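MucR Phosphodiesterase (Pseudomonas aeruginosa, PDB 5M1T) is an EAL-domain protein of the phosphodiesterase family that binds C2E and magnesium ions in the pocket of its barrel. Local coordinates at residues A[48-62]-A[259-273]. Sequence-based numbering, arbitrary orientation.
Sequences LHYQPKVLAPNGPMI and CNSLQGFLLGRPMPA. With C2E (9,9'-[(2R,3R,3aS,5S,7aR,9R,10R,10aS,12S,14aR)-3,5,10,12-tetrahydroxy-5,12-dioxidooctahydro-2H,7H-difuro[3,2-d:3',2'-j][1,3,7,9,2,8]tetraoxadiphosphacyclododecine-2,9-diyl]bis(2-amino-1,9-dihydro-6H-purin-6-one)), chain C.
Gln51 reaches across the amide of Gln263 in the C2E pocket, the two amide planes standing at right angles. Both side chains are extended, with CG anti to the backbone N (chi1 -163° in Gln51), which brings the two ends together. Gln263 NE2 donates to Gln51 OE1 at 2.8 Å, from above the carbonyl plane. Turned the other way, Gln51 NE2 donates within its own amide plane to Gly268 O at 3.1 Å, so bonds at both polar atoms fix the rotation of the amide. That same nitrogen stands 3.1 Å from C2E N7. Gln263 NE2 is also hydrogen-bonded to Glu65 OE1, and Glu65, a magnesium ligand, links this polar cluster to the metal site.

The turn 264-268 holds the ligand directly: Phe265 N gives a straight 2.7 Å hydrogen bond to C2E O6, while C2E C6 lies over one face of the Phe265 ring, 3.4 Å from its plane and toward the rim. The Arg269 guanidinium lays its face on Phe265 CD2, across the ring from C2E. Gly264 and Gly268 adopt backbone angles that call for glycine, and Gly264 O receives both Leu267 N and Gly268 N.

Away from the ligand, the backbones pair in two places. Val54 and Leu262 form an antiparallel hydrogen-bonded pair, extended by Ala56 N to Asn260 O; beyond the turn, Tyr50 and Met271 make a single bridge of the same kind. Beside this bridge Pro272 CD sits over the face of the His49 ring, 3.9 Å from its centroid, a CH-pi contact. The Tyr50 ring turns its edge to Ala273 N, and Trp111 meets it edge-to-face.

Strand 46-55 joins strand 261-263, first to last, closing the sheet in the modified TIM barrel typical of EAL domains, with the ligand pocket beside the seam.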
ATOM      1  N   LEU A  48      17.721  16.133  -5.445  1.00 25.18           N
ATOM      2  CA  LEU A  48      17.527  15.207  -6.559  1.00 25.07           C
ATOM      3  C   LEU A  48      18.602  15.345  -7.605  1.00 25.70           C
ATOM      4  O   LEU A  48      18.938  16.454  -8.037  1.00 24.97           O
ATOM      5  CB  LEU A  48      16.185  15.407  -7.236  1.00 24.33           C
ATOM      6  CG  LEU A  48      14.972  14.923  -6.495  1.00 23.74           C
ATOM      7  CD1 LEU A  48      13.745  15.080  -7.390  1.00 23.05           C
ATOM      8  CD2 LEU A  48      15.142  13.468  -6.106  1.00 23.60           C
ATOM      9  N   HIS A  49      19.134  14.198  -8.018  1.00 25.73           N
ATOM     10  CA  HIS A  49      19.912  14.134  -9.242  1.00 25.46           C
ATOM     11  C   HIS A  49      19.047  13.447 -10.295  1.00 25.02           C
ATOM     12  O   HIS A  49      18.091  12.736  -9.976  1.00 25.53           O
ATOM     13  CB  HIS A  49      21.215  13.402  -8.997  1.00 25.62           C
ATOM     14  CG  HIS A  49      22.204  14.211  -8.217  1.00 26.31           C
ATOM     15  ND1 HIS A  49      23.551  13.920  -8.176  1.00 26.67           N
ATOM     16  CD2 HIS A  49      22.038  15.321  -7.458  1.00 26.62           C
ATOM     17  CE1 HIS A  49      24.166  14.791  -7.397  1.00 26.88           C
ATOM     18  NE2 HIS A  49      23.271  15.657  -6.957  1.00 27.62           N
ATOM     19  N   TYR A  50      19.359  13.706 -11.550  1.00 24.31           N
ATOM     20  CA  TYR A  50      18.555  13.268 -12.649  1.00 23.96           C
ATOM     21  C   TYR A  50      19.471  12.561 -13.614  1.00 23.97           C
ATOM     22  O   TYR A  50      20.540  13.082 -13.945  1.00 24.95           O
ATOM     23  CB  TYR A  50      17.881  14.473 -13.319  1.00 24.78           C
ATOM     24  CG  TYR A  50      17.005  15.254 -12.360  1.00 24.22           C
ATOM     25  CD1 TYR A  50      15.719  14.866 -12.107  1.00 24.18           C
ATOM     26  CD2 TYR A  50      17.486  16.356 -11.702  1.00 24.60           C
ATOM     27  CE1 TYR A  50      14.918  15.547 -11.201  1.00 24.14           C
ATOM     28  CE2 TYR A  50      16.697  17.052 -10.790  1.00 24.73           C
ATOM     29  CZ  TYR A  50      15.417  16.646 -10.539  1.00 24.12           C
ATOM     30  OH  TYR A  50      14.640  17.362  -9.655  1.00 23.74           O
ATOM     31  N   GLN A  51      19.090  11.354 -14.032  1.00 23.29           N
ATOM     32  CA  GLN A  51      19.848  10.634 -15.054  1.00 23.53           C
ATOM     33  C   GLN A  51      19.091  10.544 -16.393  1.00 23.00           C
ATOM     34  O   GLN A  51      17.953  10.093 -16.445  1.00 22.41           O
ATOM     35  CB  GLN A  51      20.229   9.250 -14.584  1.00 23.30           C
ATOM     36  CG  GLN A  51      21.337   8.699 -15.475  1.00 23.92           C
ATOM     37  CD  GLN A  51      21.706   7.281 -15.166  1.00 23.69           C
ATOM     38  OE1 GLN A  51      20.917   6.541 -14.570  1.00 22.92           O
ATOM     39  NE2 GLN A  51      22.929   6.900 -15.552  1.00 24.22           N
ATOM     40  N   PRO A  52      19.722  11.001 -17.477  1.00 23.52           N
ATOM     41  CA  PRO A  52      19.116  10.952 -18.808  1.00 23.90           C
ATOM     42  C   PRO A  52      18.716   9.567 -19.243  1.00 24.26           C
ATOM     43  O   PRO A  52      19.476   8.611 -18.986  1.00 24.07           O
ATOM     44  CB  PRO A  52      20.242  11.422 -19.729  1.00 24.15           C
ATOM     45  CG  PRO A  52      21.222  12.147 -18.880  1.00 24.11           C
ATOM     46  CD  PRO A  52      21.064  11.617 -17.486  1.00 24.17           C
ATOM     47  N   LYS A  53      17.540   9.431 -19.851  1.00 25.39           N
ATOM     48  CA  LYS A  53      17.195   8.197 -20.564  1.00 27.63           C
ATOM     49  C   LYS A  53      17.206   8.643 -22.020  1.00 28.07           C
ATOM     50  O   LYS A  53      16.666   9.699 -22.351  1.00 27.89           O
ATOM     51  CB  LYS A  53      15.813   7.627 -20.218  1.00 29.03           C
ATOM     52  CG  LYS A  53      15.538   7.440 -18.723  1.00 31.63           C
ATOM     53  CD  LYS A  53      14.036   7.342 -18.405  1.00 33.52           C
ATOM     54  CE  LYS A  53      13.314   6.407 -19.370  1.00 34.60           C
ATOM     55  NZ  LYS A  53      11.841   6.528 -19.168  1.00 36.14           N
ATOM     56  N   VAL A  54      17.815   7.839 -22.874  1.00 28.42           N
ATOM     57  CA  VAL A  54      18.126   8.256 -24.248  1.00 29.87           C
ATOM     58  C   VAL A  54      17.649   7.199 -25.226  1.00 29.29           C
ATOM     59  O   VAL A  54      17.805   6.019 -24.935  1.00 28.10           O
ATOM     60  CB  VAL A  54      19.654   8.444 -24.333  1.00 31.30           C
ATOM     61  CG1 VAL A  54      20.156   8.474 -25.735  1.00 33.74           C
ATOM     62  CG2 VAL A  54      20.037   9.741 -23.655  1.00 31.94           C
ATOM     63  N   LEU A  55      17.076   7.599 -26.374  1.00 30.31           N
ATOM     64  CA  LEU A  55      16.761   6.621 -27.426  1.00 31.93           C
ATOM     65  C   LEU A  55      18.052   5.963 -27.910  1.00 30.54           C
ATOM     66  O   LEU A  55      19.101   6.589 -27.960  1.00 28.98           O
ATOM     67  CB  LEU A  55      15.939   7.193 -28.602  1.00 34.19           C
ATOM     68  CG  LEU A  55      14.435   7.503 -28.313  1.00 35.76           C
ATOM     69  CD1 LEU A  55      13.653   7.737 -29.606  1.00 37.30           C
ATOM     70  CD2 LEU A  55      13.687   6.468 -27.460  1.00 34.98           C
ATOM     71  N   ALA A  56      17.973   4.668 -28.151  1.00 30.23           N
ATOM     72  CA  ALA A  56      19.141   3.873 -28.494  1.00 30.33           C
ATOM     73  C   ALA A  56      19.523   4.119 -29.962  1.00 30.97           C
ATOM     74  O   ALA A  56      18.652   4.151 -30.811  1.00 31.27           O
ATOM     75  CB  ALA A  56      18.813   2.413 -28.289  1.00 29.91           C
ATOM     76  N   PRO A  57      20.801   4.264 -30.285  1.00 31.62           N
ATOM     77  CA  PRO A  57      21.925   4.126 -29.371  1.00 32.83           C
ATOM     78  C   PRO A  57      22.277   5.373 -28.555  1.00 34.85           C
ATOM     79  O   PRO A  57      22.807   5.255 -27.453  1.00 33.95           O
ATOM     80  CB  PRO A  57      23.083   3.842 -30.326  1.00 32.86           C
ATOM     81  CG  PRO A  57      22.725   4.610 -31.569  1.00 32.42           C
ATOM     82  CD  PRO A  57      21.236   4.468 -31.682  1.00 32.45           C
ATOM     83  N   ASN A  58      22.041   6.554 -29.115  1.00 38.01           N
ATOM     84  CA  ASN A  58      22.418   7.790 -28.436  1.00 41.45           C
ATOM     85  C   ASN A  58      21.469   8.925 -28.783  1.00 42.53           C
ATOM     86  O   ASN A  58      21.839  10.076 -28.695  1.00 42.83           O
ATOM     87  CB  ASN A  58      23.824   8.151 -28.850  1.00 44.18           C
ATOM     88  CG  ASN A  58      24.600   8.778 -27.735  1.00 47.15           C
ATOM     89  OD1 ASN A  58      24.028   9.266 -26.751  1.00 50.83           O
ATOM     90  ND2 ASN A  58      25.918   8.767 -27.871  1.00 48.94           N
ATOM     91  N   GLY A  59      20.246   8.533 -29.175  1.00 45.04           N
ATOM     92  CA  GLY A  59      19.284   9.320 -29.982  1.00 43.36           C
ATOM     93  C   GLY A  59      18.845  10.372 -29.033  1.00 43.53           C
ATOM     94  O   GLY A  59      19.484  10.515 -27.998  1.00 48.20           O
ATOM     95  N   PRO A  60      17.749  11.083 -29.324  1.00 40.69           N
ATOM     96  CA  PRO A  60      17.411  12.132 -28.367  1.00 40.33           C
ATOM     97  C   PRO A  60      17.117  11.588 -26.953  1.00 39.48           C
ATOM     98  O   PRO A  60      16.597  10.478 -26.762  1.00 37.36           O
ATOM     99  CB  PRO A  60      16.144  12.763 -28.952  1.00 40.13           C
ATOM    100  CG  PRO A  60      15.492  11.647 -29.683  1.00 40.66           C
ATOM    101  CD  PRO A  60      16.606  10.731 -30.176  1.00 41.34           C
ATOM    102  N   MET A  61      17.500  12.399 -25.979  1.00 38.63           N
ATOM    103  CA  MET A  61      17.086  12.276 -24.609  1.00 36.46           C
ATOM    104  C   MET A  61      15.568  12.351 -24.602  1.00 34.84           C
ATOM    105  O   MET A  61      15.000  13.274 -25.175  1.00 34.30           O
ATOM    106  CB  MET A  61      17.715  13.436 -23.855  1.00 36.93           C
ATOM    107  CG  MET A  61      17.317  13.566 -22.413  1.00 38.27           C
ATOM    108  SD  MET A  61      18.493  14.593 -21.501  1.00 39.69           S
ATOM    109  CE  MET A  61      17.852  14.256 -19.891  1.00 38.36           C
ATOM    110  N   ILE A  62      14.920  11.346 -24.006  1.00 32.98           N
ATOM    111  CA  ILE A  62      13.447  11.303 -23.884  1.00 32.10           C
ATOM    112  C   ILE A  62      12.947  11.557 -22.456  1.00 30.41           C
ATOM    113  O   ILE A  62      11.756  11.453 -22.191  1.00 30.55           O
ATOM    114  CB  ILE A  62      12.879   9.947 -24.328  1.00 32.24           C
ATOM    115  CG1 ILE A  62      13.516   8.799 -23.522  1.00 32.26           C
ATOM    116  CG2 ILE A  62      13.089   9.760 -25.824  1.00 33.24           C
ATOM    117  CD1 ILE A  62      12.848   7.459 -23.719  1.00 32.59           C
ATOM    118  N   CYS A 259      16.662  -2.583 -28.009  1.00 29.40           N
ATOM    119  CA  CYS A 259      16.207  -1.810 -26.851  1.00 30.13           C
ATOM    120  C   CYS A 259      15.720  -0.447 -27.347  1.00 29.99           C
ATOM    121  O   CYS A 259      16.312   0.117 -28.252  1.00 30.08           O
ATOM    122  CB  CYS A 259      17.320  -1.620 -25.814  1.00 29.94           C
ATOM    123  SG  CYS A 259      17.799  -3.128 -24.962  1.00 31.71           S
ATOM    124  N   ASN A 260      14.661   0.076 -26.749  1.00 29.75           N
ATOM    125  CA  ASN A 260      14.110   1.345 -27.185  1.00 30.05           C
ATOM    126  C   ASN A 260      14.994   2.455 -26.652  1.00 29.83           C
ATOM    127  O   ASN A 260      15.414   3.338 -27.409  1.00 30.57           O
ATOM    128  CB  ASN A 260      12.649   1.482 -26.742  1.00 30.42           C
ATOM    129  CG  ASN A 260      11.783   0.337 -27.281  1.00 32.80           C
ATOM    130  OD1 ASN A 260      11.527  -0.680 -26.599  1.00 32.18           O
ATOM    131  ND2 ASN A 260      11.379   0.466 -28.546  1.00 34.13           N
ATOM    132  N   SER A 261      15.333   2.372 -25.369  1.00 28.19           N
ATOM    133  CA  SER A 261      16.089   3.415 -24.723  1.00 27.11           C
ATOM    134  C   SER A 261      17.119   2.875 -23.740  1.00 26.77           C
ATOM    135  O   SER A 261      17.035   1.724 -23.271  1.00 25.91           O
ATOM    136  CB  SER A 261      15.143   4.402 -24.036  1.00 26.83           C
ATOM    137  OG  SER A 261      14.263   3.756 -23.137  1.00 26.92           O
ATOM    138  N   LEU A 262      18.137   3.701 -23.493  1.00 26.39           N
ATOM    139  CA  LEU A 262      19.270   3.318 -22.675  1.00 26.12           C
ATOM    140  C   LEU A 262      19.463   4.337 -21.568  1.00 26.08           C
ATOM    141  O   LEU A 262      19.183   5.531 -21.745  1.00 26.83           O
ATOM    142  CB  LEU A 262      20.558   3.249 -23.504  1.00 26.12           C
ATOM    143  CG  LEU A 262      20.571   2.463 -24.825  1.00 26.52           C
ATOM    144  CD1 LEU A 262      21.967   2.532 -25.426  1.00 26.77           C
ATOM    145  CD2 LEU A 262      20.193   1.008 -24.638  1.00 26.50           C
ATOM    146  N   GLN A 263      19.985   3.849 -20.451  1.00 25.59           N
ATOM    147  CA  GLN A 263      20.342   4.685 -19.320  1.00 25.78           C
ATOM    148  C   GLN A 263      21.649   4.150 -18.739  1.00 25.65           C
ATOM    149  O   GLN A 263      21.858   2.928 -18.637  1.00 24.30           O
ATOM    150  CB  GLN A 263      19.231   4.586 -18.312  1.00 26.03           C
ATOM    151  CG  GLN A 263      19.287   5.557 -17.217  1.00 26.70           C
ATOM    152  CD  GLN A 263      18.077   5.453 -16.316  1.00 28.01           C
ATOM    153  OE1 GLN A 263      16.971   5.092 -16.761  1.00 29.14           O
ATOM    154  NE2 GLN A 263      18.270   5.803 -15.044  1.00 27.63           N
ATOM    155  N   GLY A 264      22.581   5.047 -18.449  1.00 25.19           N
ATOM    156  CA  GLY A 264      23.840   4.591 -17.893  1.00 25.30           C
ATOM    157  C   GLY A 264      24.895   5.655 -17.901  1.00 25.90           C
ATOM    158  O   GLY A 264      24.744   6.692 -18.580  1.00 25.74           O
ATOM    159  N   PHE A 265      25.969   5.387 -17.153  1.00 25.74           N
ATOM    160  CA  PHE A 265      27.092   6.308 -17.039  1.00 26.81           C
ATOM    161  C   PHE A 265      27.703   6.711 -18.395  1.00 26.78           C
ATOM    162  O   PHE A 265      28.131   7.830 -18.557  1.00 27.03           O
ATOM    163  CB  PHE A 265      28.184   5.738 -16.155  1.00 26.90           C
ATOM    164  CG  PHE A 265      27.826   5.674 -14.706  1.00 27.08           C
ATOM    165  CD1 PHE A 265      26.606   6.126 -14.241  1.00 26.57           C
ATOM    166  CD2 PHE A 265      28.738   5.190 -13.796  1.00 27.40           C
ATOM    167  CE1 PHE A 265      26.302   6.093 -12.916  1.00 25.90           C
ATOM    168  CE2 PHE A 265      28.427   5.134 -12.469  1.00 27.29           C
ATOM    169  CZ  PHE A 265      27.197   5.588 -12.037  1.00 27.05           C
ATOM    170  N   LEU A 266      27.707   5.808 -19.355  1.00 27.90           N
ATOM    171  CA  LEU A 266      28.250   6.092 -20.687  1.00 28.72           C
ATOM    172  C   LEU A 266      27.466   7.226 -21.354  1.00 29.35           C
ATOM    173  O   LEU A 266      28.041   8.048 -22.042  1.00 29.79           O
ATOM    174  CB  LEU A 266      28.176   4.848 -21.570  1.00 28.95           C
ATOM    175  CG  LEU A 266      28.832   5.031 -22.961  1.00 30.37           C
ATOM    176  CD1 LEU A 266      30.360   5.024 -22.836  1.00 30.51           C
ATOM    177  CD2 LEU A 266      28.376   3.988 -23.983  1.00 30.38           C
ATOM    178  N   LEU A 267      26.157   7.236 -21.155  1.00 29.10           N
ATOM    179  CA  LEU A 267      25.283   8.215 -21.771  1.00 30.56           C
ATOM    180  C   LEU A 267      25.067   9.481 -20.920  1.00 29.96           C
ATOM    181  O   LEU A 267      24.632  10.521 -21.431  1.00 30.89           O
ATOM    182  CB  LEU A 267      23.931   7.574 -22.062  1.00 31.35           C
ATOM    183  CG  LEU A 267      24.174   6.353 -22.947  1.00 33.23           C
ATOM    184  CD1 LEU A 267      23.128   5.300 -22.734  1.00 33.39           C
ATOM    185  CD2 LEU A 267      24.247   6.779 -24.402  1.00 34.27           C
ATOM    186  N   GLY A 268      25.368   9.395 -19.634  1.00 28.63           N
ATOM    187  CA  GLY A 268      25.241  10.539 -18.750  1.00 27.96           C
ATOM    188  C   GLY A 268      24.943  10.108 -17.330  1.00 26.34           C
ATOM    189  O   GLY A 268      23.978   9.402 -17.089  1.00 25.74           O
ATOM    190  N   ARG A 269      25.786  10.532 -16.403  1.00 26.04           N
ATOM    191  CA  ARG A 269      25.611  10.174 -15.008  1.00 26.70           C
ATOM    192  C   ARG A 269      24.485  11.015 -14.388  1.00 26.54           C
ATOM    193  O   ARG A 269      24.116  12.071 -14.939  1.00 26.08           O
ATOM    194  CB  ARG A 269      26.906  10.428 -14.243  1.00 27.29           C
ATOM    195  CG  ARG A 269      28.060   9.556 -14.681  1.00 27.23           C
ATOM    196  CD  ARG A 269      29.286   9.731 -13.806  1.00 27.79           C
ATOM    197  NE  ARG A 269      30.329   8.745 -14.138  1.00 28.16           N
ATOM    198  CZ  ARG A 269      30.886   7.881 -13.283  1.00 28.30           C
ATOM    199  NH1 ARG A 269      30.548   7.847 -11.996  1.00 27.94           N
ATOM    200  NH2 ARG A 269      31.806   7.042 -13.716  1.00 28.69           N
ATOM    201  N   PRO A 270      23.946  10.554 -13.243  1.00 25.66           N
ATOM    202  CA  PRO A 270      23.018  11.385 -12.484  1.00 26.10           C
ATOM    203  C   PRO A 270      23.691  12.692 -12.143  1.00 26.51           C
ATOM    204  O   PRO A 270      24.842  12.682 -11.741  1.00 26.31           O
ATOM    205  CB  PRO A 270      22.767  10.568 -11.198  1.00 25.36           C
ATOM    206  CG  PRO A 270      23.102   9.151 -11.602  1.00 25.15           C
ATOM    207  CD  PRO A 270      24.219   9.272 -12.576  1.00 25.20           C
ATOM    208  N   MET A 271      22.992  13.801 -12.347  1.00 27.15           N
ATOM    209  CA  MET A 271      23.511  15.095 -11.961  1.00 28.63           C
ATOM    210  C   MET A 271      22.362  16.040 -11.563  1.00 28.15           C
ATOM    211  O   MET A 271      21.208  15.790 -11.888  1.00 26.88           O
ATOM    212  CB  MET A 271      24.435  15.672 -13.064  1.00 30.67           C
ATOM    213  CG  MET A 271      23.830  15.794 -14.455  1.00 32.09           C
ATOM    214  SD  MET A 271      25.018  16.307 -15.747  1.00 35.09           S
ATOM    215  CE  MET A 271      25.140  14.725 -16.628  1.00 35.78           C
ATOM    216  N   PRO A 272      22.672  17.106 -10.811  1.00 28.59           N
ATOM    217  CA  PRO A 272      21.651  18.109 -10.493  1.00 30.02           C
ATOM    218  C   PRO A 272      21.094  18.804 -11.753  1.00 31.27           C
ATOM    219  O   PRO A 272      21.794  18.922 -12.782  1.00 29.84           O
ATOM    220  CB  PRO A 272      22.391  19.130  -9.599  1.00 29.64           C
ATOM    221  CG  PRO A 272      23.657  18.470  -9.222  1.00 30.06           C
ATOM    222  CD  PRO A 272      23.989  17.481 -10.289  1.00 29.27           C
ATOM    223  N   ALA A 273      19.835  19.239 -11.647  1.00 33.65           N
ATOM    224  CA  ALA A 273      19.084  19.779 -12.773  1.00 36.35           C
ATOM    225  C   ALA A 273      19.858  20.881 -13.497  1.00 39.45           C
ATOM    226  O   ALA A 273      19.893  20.926 -14.723  1.00 38.88           O
ATOM    227  CB  ALA A 273      17.770  20.327 -12.281  1.00 37.27           C
TER
HETATM  228  P1  C2E C 701      17.202   2.159  -9.449  1.00 22.24           P
HETATM  229  O2P C2E C 701      15.752   2.549  -9.537  1.00 20.84           O
HETATM  230  O1P C2E C 701      17.571   0.878 -10.169  1.00 23.32           O
HETATM  231  O5' C2E C 701      18.052   3.377 -10.030  1.00 22.29           O
HETATM  232  C5' C2E C 701      19.149   3.152 -10.888  1.00 23.46           C
HETATM  233  C4' C2E C 701      20.440   3.057 -10.109  1.00 24.20           C
HETATM  234  O4' C2E C 701      21.481   2.636 -11.011  1.00 24.39           O
HETATM  235  C3' C2E C 701      20.881   4.397  -9.546  1.00 24.54           C
HETATM  236  O3' C2E C 701      21.585   4.172  -8.325  1.00 24.24           O
HETATM  237  C2' C2E C 701      21.852   4.927 -10.579  1.00 24.90           C
HETATM  238  O2' C2E C 701      22.804   5.846 -10.041  1.00 24.85           O
HETATM  239  C1' C2E C 701      22.515   3.622 -10.994  1.00 25.52           C
HETATM  240  N9  C2E C 701      23.142   3.665 -12.315  1.00 26.89           N
HETATM  241  C8  C2E C 701      22.650   4.233 -13.427  1.00 28.42           C
HETATM  242  N7  C2E C 701      23.509   4.059 -14.456  1.00 28.63           N
HETATM  243  C5  C2E C 701      24.556   3.359 -13.997  1.00 27.16           C
HETATM  244  C6  C2E C 701      25.805   2.838 -14.560  1.00 27.17           C
HETATM  245  O6  C2E C 701      26.069   3.017 -15.771  1.00 26.62           O
HETATM  246  N1  C2E C 701      26.623   2.168 -13.732  1.00 27.66           N
HETATM  247  C2  C2E C 701      26.335   1.974 -12.425  1.00 27.78           C
HETATM  248  N2  C2E C 701      27.202   1.296 -11.638  1.00 28.62           N
HETATM  249  N3  C2E C 701      25.202   2.416 -11.850  1.00 27.41           N
HETATM  250  C4  C2E C 701      24.307   3.107 -12.581  1.00 27.29           C
HETATM  251  P11 C2E C 701      21.263   5.055  -7.020  1.00 24.35           P
HETATM  252  O21 C2E C 701      21.089   6.503  -7.449  1.00 25.26           O
HETATM  253  O11 C2E C 701      22.401   4.928  -6.065  1.00 23.75           O
HETATM  254  O5A C2E C 701      19.887   4.508  -6.415  1.00 23.76           O
HETATM  255  C5A C2E C 701      19.819   3.142  -5.996  1.00 23.16           C
HETATM  256  C4A C2E C 701      18.375   2.753  -5.765  1.00 22.66           C
HETATM  257  O4A C2E C 701      17.775   3.598  -4.789  1.00 22.85           O
HETATM  258  C3A C2E C 701      17.510   2.955  -6.981  1.00 22.98           C
HETATM  259  O3A C2E C 701      17.632   1.898  -7.917  1.00 23.46           O
HETATM  260  C2A C2E C 701      16.128   3.050  -6.389  1.00 22.75           C
HETATM  261  O2A C2E C 701      15.602   1.766  -6.083  1.00 23.97           O
HETATM  262  C1A C2E C 701      16.384   3.765  -5.086  1.00 22.88           C
HETATM  263  N91 C2E C 701      16.020   5.206  -5.207  1.00 23.00           N
HETATM  264  C81 C2E C 701      16.758   6.229  -5.686  1.00 22.66           C
HETATM  265  N71 C2E C 701      16.074   7.401  -5.593  1.00 22.34           N
HETATM  266  C51 C2E C 701      14.882   7.110  -5.044  1.00 22.03           C
HETATM  267  C61 C2E C 701      13.669   7.857  -4.668  1.00 22.16           C
HETATM  268  O61 C2E C 701      13.600   9.089  -4.868  1.00 22.02           O
HETATM  269  N11 C2E C 701      12.650   7.170  -4.123  1.00 22.23           N
HETATM  270  C21 C2E C 701      12.714   5.835  -3.924  1.00 22.82           C
HETATM  271  N21 C2E C 701      11.665   5.199  -3.375  1.00 24.19           N
HETATM  272  N31 C2E C 701      13.788   5.081  -4.244  1.00 22.31           N
HETATM  273  C41 C2E C 701      14.860   5.671  -4.803  1.00 22.18           C
HETATM  274  O   HOH W   1      18.465  19.327  -8.783  1.00 39.00           O
HETATM  275  O   HOH W   2      22.204   7.940 -18.851  1.00 22.37           O